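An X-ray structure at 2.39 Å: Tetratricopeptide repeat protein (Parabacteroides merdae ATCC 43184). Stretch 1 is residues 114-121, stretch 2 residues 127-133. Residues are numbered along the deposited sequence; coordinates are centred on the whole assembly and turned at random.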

ATOM      1  N   CYS A 114       4.430  -4.768  -6.079  1.00 39.79           N
ATOM      2  CA  CYS A 114       3.878  -3.420  -6.156  1.00 38.83           C
ATOM      3  C   CYS A 114       3.543  -3.036  -7.582  1.00 40.54           C
ATOM      4  O   CYS A 114       2.488  -2.440  -7.797  1.00 40.74           O
ATOM      5  N   ARG A 115       4.392  -3.408  -8.560  1.00 35.61           N
ATOM      6  CA  ARG A 115       4.115  -3.122  -9.962  1.00 35.24           C
ATOM      7  C   ARG A 115       2.908  -3.930 -10.400  1.00 39.43           C
ATOM      8  O   ARG A 115       2.054  -3.397 -11.114  1.00 38.50           O
ATOM      9  N   GLY A 116       2.841  -5.188  -9.945  1.00 36.85           N
ATOM     10  CA  GLY A 116       1.731  -6.094 -10.215  1.00 36.82           C
ATOM     11  C   GLY A 116       0.398  -5.474  -9.845  1.00 41.53           C
ATOM     12  O   GLY A 116      -0.515  -5.428 -10.673  1.00 42.18           O
ATOM     13  N   LEU A 117       0.299  -4.947  -8.617  1.00 38.37           N
ATOM     14  CA  LEU A 117      -0.883  -4.248  -8.108  1.00 38.54           C
ATOM     15  C   LEU A 117      -1.200  -3.029  -8.961  1.00 45.81           C
ATOM     16  O   LEU A 117      -2.373  -2.835  -9.301  1.00 47.13           O
ATOM     17  N   LEU A 118      -0.162  -2.202  -9.310  1.00 42.20           N
ATOM     18  CA  LEU A 118      -0.335  -1.012 -10.152  1.00 42.10           C
ATOM     19  C   LEU A 118      -0.939  -1.379 -11.484  1.00 46.35           C
ATOM     20  O   LEU A 118      -1.813  -0.655 -11.977  1.00 47.59           O
ATOM     21  N   TYR A 119      -0.460  -2.492 -12.079  1.00 40.63           N
ATOM     22  CA  TYR A 119      -0.936  -2.969 -13.362  1.00 40.97           C
ATOM     23  C   TYR A 119      -2.422  -3.368 -13.257  1.00 48.54           C
ATOM     24  O   TYR A 119      -3.175  -3.155 -14.216  1.00 50.27           O
ATOM     25  N   ILE A 120      -2.853  -3.905 -12.083  1.00 43.77           N
ATOM     26  CA  ILE A 120      -4.253  -4.278 -11.864  1.00 42.55           C
ATOM     27  C   ILE A 120      -5.076  -2.988 -11.924  1.00 48.94           C
ATOM     28  O   ILE A 120      -6.010  -2.893 -12.720  1.00 50.56           O
ATOM     29  N   GLN A 121      -4.671  -1.990 -11.135  1.00 44.64           N
ATOM     30  CA  GLN A 121      -5.293  -0.675 -11.039  1.00 44.71           C
ATOM     31  C   GLN A 121      -5.357   0.009 -12.400  1.00 51.66           C
ATOM     32  O   GLN A 121      -6.340   0.687 -12.674  1.00 52.59           O
ATOM     33  N   TRP A 127      -0.002  -7.934 -17.835  1.00 46.86           N
ATOM     34  CA  TRP A 127       1.296  -7.586 -17.233  1.00 46.78           C
ATOM     35  C   TRP A 127       1.304  -7.841 -15.716  1.00 49.54           C
ATOM     36  O   TRP A 127       2.359  -8.216 -15.203  1.00 49.19           O
ATOM     37  N   ALA A 128       0.143  -7.694 -15.018  1.00 45.04           N
ATOM     38  CA  ALA A 128       0.036  -7.986 -13.576  1.00 44.19           C
ATOM     39  C   ALA A 128       0.278  -9.482 -13.328  1.00 49.11           C
ATOM     40  O   ALA A 128       1.101  -9.860 -12.492  1.00 49.00           O
ATOM     41  N   GLU A 129      -0.360 -10.314 -14.148  1.00 46.72           N
ATOM     42  CA  GLU A 129      -0.262 -11.769 -14.136  1.00 46.50           C
ATOM     43  C   GLU A 129       1.210 -12.209 -14.215  1.00 50.52           C
ATOM     44  O   GLU A 129       1.651 -13.033 -13.409  1.00 50.91           O
ATOM     45  N   GLN A 130       1.976 -11.614 -15.160  1.00 45.53           N
ATOM     46  CA  GLN A 130       3.381 -11.941 -15.397  1.00 44.58           C
ATOM     47  C   GLN A 130       4.282 -11.562 -14.194  1.00 45.43           C
ATOM     48  O   GLN A 130       5.212 -12.307 -13.875  1.00 43.52           O
ATOM     49  N   ASP A 131       3.944 -10.470 -13.485  1.00 41.81           N
ATOM     50  CA  ASP A 131       4.671 -10.019 -12.296  1.00 41.07           C
ATOM     51  C   ASP A 131       4.408 -10.926 -11.093  1.00 42.20           C
ATOM     52  O   ASP A 131       5.334 -11.168 -10.317  1.00 41.18           O
ATOM     53  N   PHE A 132       3.172 -11.444 -10.940  1.00 37.15           N
ATOM     54  CA  PHE A 132       2.881 -12.363  -9.828  1.00 35.61           C
ATOM     55  C   PHE A 132       3.496 -13.740 -10.133  1.00 40.56           C
ATOM     56  O   PHE A 132       4.062 -14.367  -9.232  1.00 40.99           O
ATOM     57  N   ASP A 133       3.519 -14.133 -11.419  1.00 37.08           N
ATOM     58  CA  ASP A 133       4.170 -15.391 -11.814  1.00 37.46           C
ATOM     59  C   ASP A 133       5.678 -15.327 -11.561  1.00 44.50           C
ATOM     60  O   ASP A 133       6.243 -16.306 -11.082  1.00 45.57           O
TER

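The two helices come closest where one of them has no side chain at all: the CA atoms of Gly-116 and Ala-128 lie only 4.2 Å apart, in an antiparallel pair whose axes approach to 8.0 Å at 161°. A CB on Gly-116 would point toward the other helix and fall 2.5 Å from Phe-132 CE1, a clash, so glycine leaves the room that the phenylalanine ring fills; Phe-132 CZ sits 3.4 Å from Gly-116 C. Ala-128 suits the place opposite because its methyl points inward yet is small, with CB 3.3 Å from Gly-116 O.

Around this narrow point the larger side chains close in. Phe-132 (chi1 m) leaves its backbone sideways, but its ring reaches the other helix. Ile-120 (m, t) does likewise, placing CD1 3.7 Å from Phe-132 CE2, at the ring edge, while its CG1 lies 3.7 Å from Ala-128 CB. Leu-117 (m, t) starts out pointing away and contributes a looser contact, CD2 to Phe-132 CZ at 4.3 Å.

Tyr-119 (chi1 m) points toward the partner helix and offers it a flat aromatic face. Trp-127 CB lies over that face, 3.5 Å from the ring centroid in a CH-pi contact. The indole (chi1 m) then leads away, yet its edge still turns toward the tyrosine face, with ring planes at 70°.

The polar element is a two-pronged salt bridge. Asp-131 (chi1 m) points inward and is buried, so its charge needs a partner; Arg-115 (t, t, p) departs sideways but is long enough to bring its guanidinium alongside. Arg-115 NE donates to Asp-131 OD2 and Arg-115 NH2 to Asp-131 OD1, both at 2.9 Å and nearly linear at 171°. Arg-115 NH1 is hydrogen-bonded elsewhere in the structure.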

ATOM      1  CB  CYS A 114       4.818  -2.411  -5.512  1.00 39.12           C
ATOM      2  SG  CYS A 114       4.944  -2.572  -3.714  1.00 42.53           S
ATOM      3  CB  ARG A 115       5.326  -3.391 -10.872  1.00 35.49           C
ATOM      4  CG  ARG A 115       5.185  -2.734 -12.256  1.00 35.52           C
ATOM      5  CD  ARG A 115       6.399  -2.905 -13.150  1.00 43.34           C
ATOM      6  NE  ARG A 115       6.690  -4.299 -13.520  1.00 40.82           N
ATOM      7  CZ  ARG A 115       7.697  -4.659 -14.314  1.00 53.39           C
ATOM      8  NH1 ARG A 115       8.496  -3.738 -14.849  1.00 41.35           N
ATOM      9  NH2 ARG A 115       7.912  -5.937 -14.581  1.00 38.53           N
ATOM     10  CB  LEU A 117      -0.675  -3.801  -6.654  1.00 38.35           C
ATOM     11  CG  LEU A 117      -0.518  -4.888  -5.583  1.00 43.24           C
ATOM     12  CD1 LEU A 117      -0.350  -4.253  -4.208  1.00 43.33           C
ATOM     13  CD2 LEU A 117      -1.710  -5.859  -5.565  1.00 43.59           C
ATOM     14  CB  LEU A 118       0.982  -0.271 -10.415  1.00 42.50           C
ATOM     15  CG  LEU A 118       1.512   0.668  -9.367  1.00 48.01           C
ATOM     16  CD1 LEU A 118       2.724   1.379  -9.901  1.00 48.85           C
ATOM     17  CD2 LEU A 118       0.462   1.709  -8.952  1.00 52.37           C
ATOM     18  CB  TYR A 119      -0.077  -4.144 -13.871  1.00 41.13           C
ATOM     19  CG  TYR A 119       1.199  -3.758 -14.600  1.00 42.58           C
ATOM     20  CD1 TYR A 119       1.230  -2.664 -15.467  1.00 44.87           C
ATOM     21  CD2 TYR A 119       2.349  -4.539 -14.494  1.00 42.80           C
ATOM     22  CE1 TYR A 119       2.387  -2.335 -16.179  1.00 43.73           C
ATOM     23  CE2 TYR A 119       3.508  -4.220 -15.200  1.00 44.00           C
ATOM     24  CZ  TYR A 119       3.525  -3.113 -16.039  1.00 48.73           C
ATOM     25  OH  TYR A 119       4.658  -2.803 -16.750  1.00 43.58           O
ATOM     26  CB  ILE A 120      -4.479  -5.074 -10.548  1.00 43.71           C
ATOM     27  CG1 ILE A 120      -3.931  -6.503 -10.637  1.00 42.03           C
ATOM     28  CG2 ILE A 120      -5.963  -5.092 -10.162  1.00 46.40           C
ATOM     29  CD1 ILE A 120      -3.833  -7.215  -9.263  1.00 38.58           C
ATOM     30  CB  GLN A 121      -4.517   0.178 -10.039  1.00 45.59           C
ATOM     31  CG  GLN A 121      -5.041   1.589  -9.816  1.00 60.61           C
ATOM     32  CD  GLN A 121      -4.204   2.362  -8.826  1.00 78.68           C
ATOM     33  OE1 GLN A 121      -3.499   1.803  -7.966  1.00 77.79           O
ATOM     34  NE2 GLN A 121      -4.285   3.677  -8.913  1.00 67.99           N
ATOM     35  CB  TRP A 127       1.768  -6.153 -17.536  1.00 45.57           C
ATOM     36  CG  TRP A 127       1.905  -5.709 -18.971  1.00 47.39           C
ATOM     37  CD1 TRP A 127       1.998  -4.416 -19.403  1.00 50.71           C
ATOM     38  CD2 TRP A 127       1.969  -6.529 -20.154  1.00 47.61           C
ATOM     39  NE1 TRP A 127       2.105  -4.375 -20.772  1.00 50.97           N
ATOM     40  CE2 TRP A 127       2.093  -5.656 -21.261  1.00 52.57           C
ATOM     41  CE3 TRP A 127       1.972  -7.916 -20.387  1.00 49.10           C
ATOM     42  CZ2 TRP A 127       2.203  -6.123 -22.577  1.00 52.57           C
ATOM     43  CZ3 TRP A 127       2.009  -8.378 -21.695  1.00 51.65           C
ATOM     44  CH2 TRP A 127       2.143  -7.488 -22.773  1.00 53.13           C
ATOM     45  CB  ALA A 128      -1.321  -7.579 -13.051  1.00 44.12           C
ATOM     46  CB  GLU A 129      -1.055 -12.320 -15.334  1.00 47.84           C
ATOM     47  CG  GLU A 129      -1.615 -13.714 -15.131  1.00 61.64           C
ATOM     48  CD  GLU A 129      -2.187 -14.354 -16.380  1.00 82.21           C
ATOM     49  OE1 GLU A 129      -3.168 -13.812 -16.941  1.00 62.79           O
ATOM     50  OE2 GLU A 129      -1.651 -15.405 -16.798  1.00 85.09           O
ATOM     51  CB  GLN A 130       3.864 -11.304 -16.709  1.00 46.35           C
ATOM     52  CG  GLN A 130       3.206 -11.968 -17.923  1.00 64.20           C
ATOM     53  CD  GLN A 130       3.562 -11.380 -19.273  1.00 89.45           C
ATOM     54  OE1 GLN A 130       4.700 -10.964 -19.528  1.00 88.46           O
ATOM     55  NE2 GLN A 130       2.610 -11.430 -20.204  1.00 78.48           N
ATOM     56  CB  ASP A 131       4.332  -8.555 -11.954  1.00 42.94           C
ATOM     57  CG  ASP A 131       5.063  -7.513 -12.800  1.00 48.49           C
ATOM     58  OD1 ASP A 131       5.943  -7.903 -13.608  1.00 49.58           O
ATOM     59  OD2 ASP A 131       4.748  -6.317 -12.662  1.00 49.55           O
ATOM     60  CB  PHE A 132       1.383 -12.438  -9.505  1.00 35.71           C
ATOM     61  CG  PHE A 132       0.780 -11.091  -9.170  1.00 36.12           C
ATOM     62  CD1 PHE A 132       1.329 -10.289  -8.169  1.00 38.08           C
ATOM     63  CD2 PHE A 132      -0.337 -10.621  -9.854  1.00 37.96           C
ATOM     64  CE1 PHE A 132       0.797  -9.028  -7.887  1.00 38.89           C
ATOM     65  CE2 PHE A 132      -0.890  -9.367  -9.551  1.00 40.64           C
ATOM     66  CZ  PHE A 132      -0.319  -8.579  -8.573  1.00 38.77           C
ATOM     67  CB  ASP A 133       3.892 -15.730 -13.280  1.00 38.60           C
ATOM     68  CG  ASP A 133       2.483 -16.223 -13.566  1.00 49.39           C
ATOM     69  OD1 ASP A 133       1.854 -16.815 -12.647  1.00 45.80           O
ATOM     70  OD2 ASP A 133       2.021 -16.064 -14.728  1.00 61.48           O
TER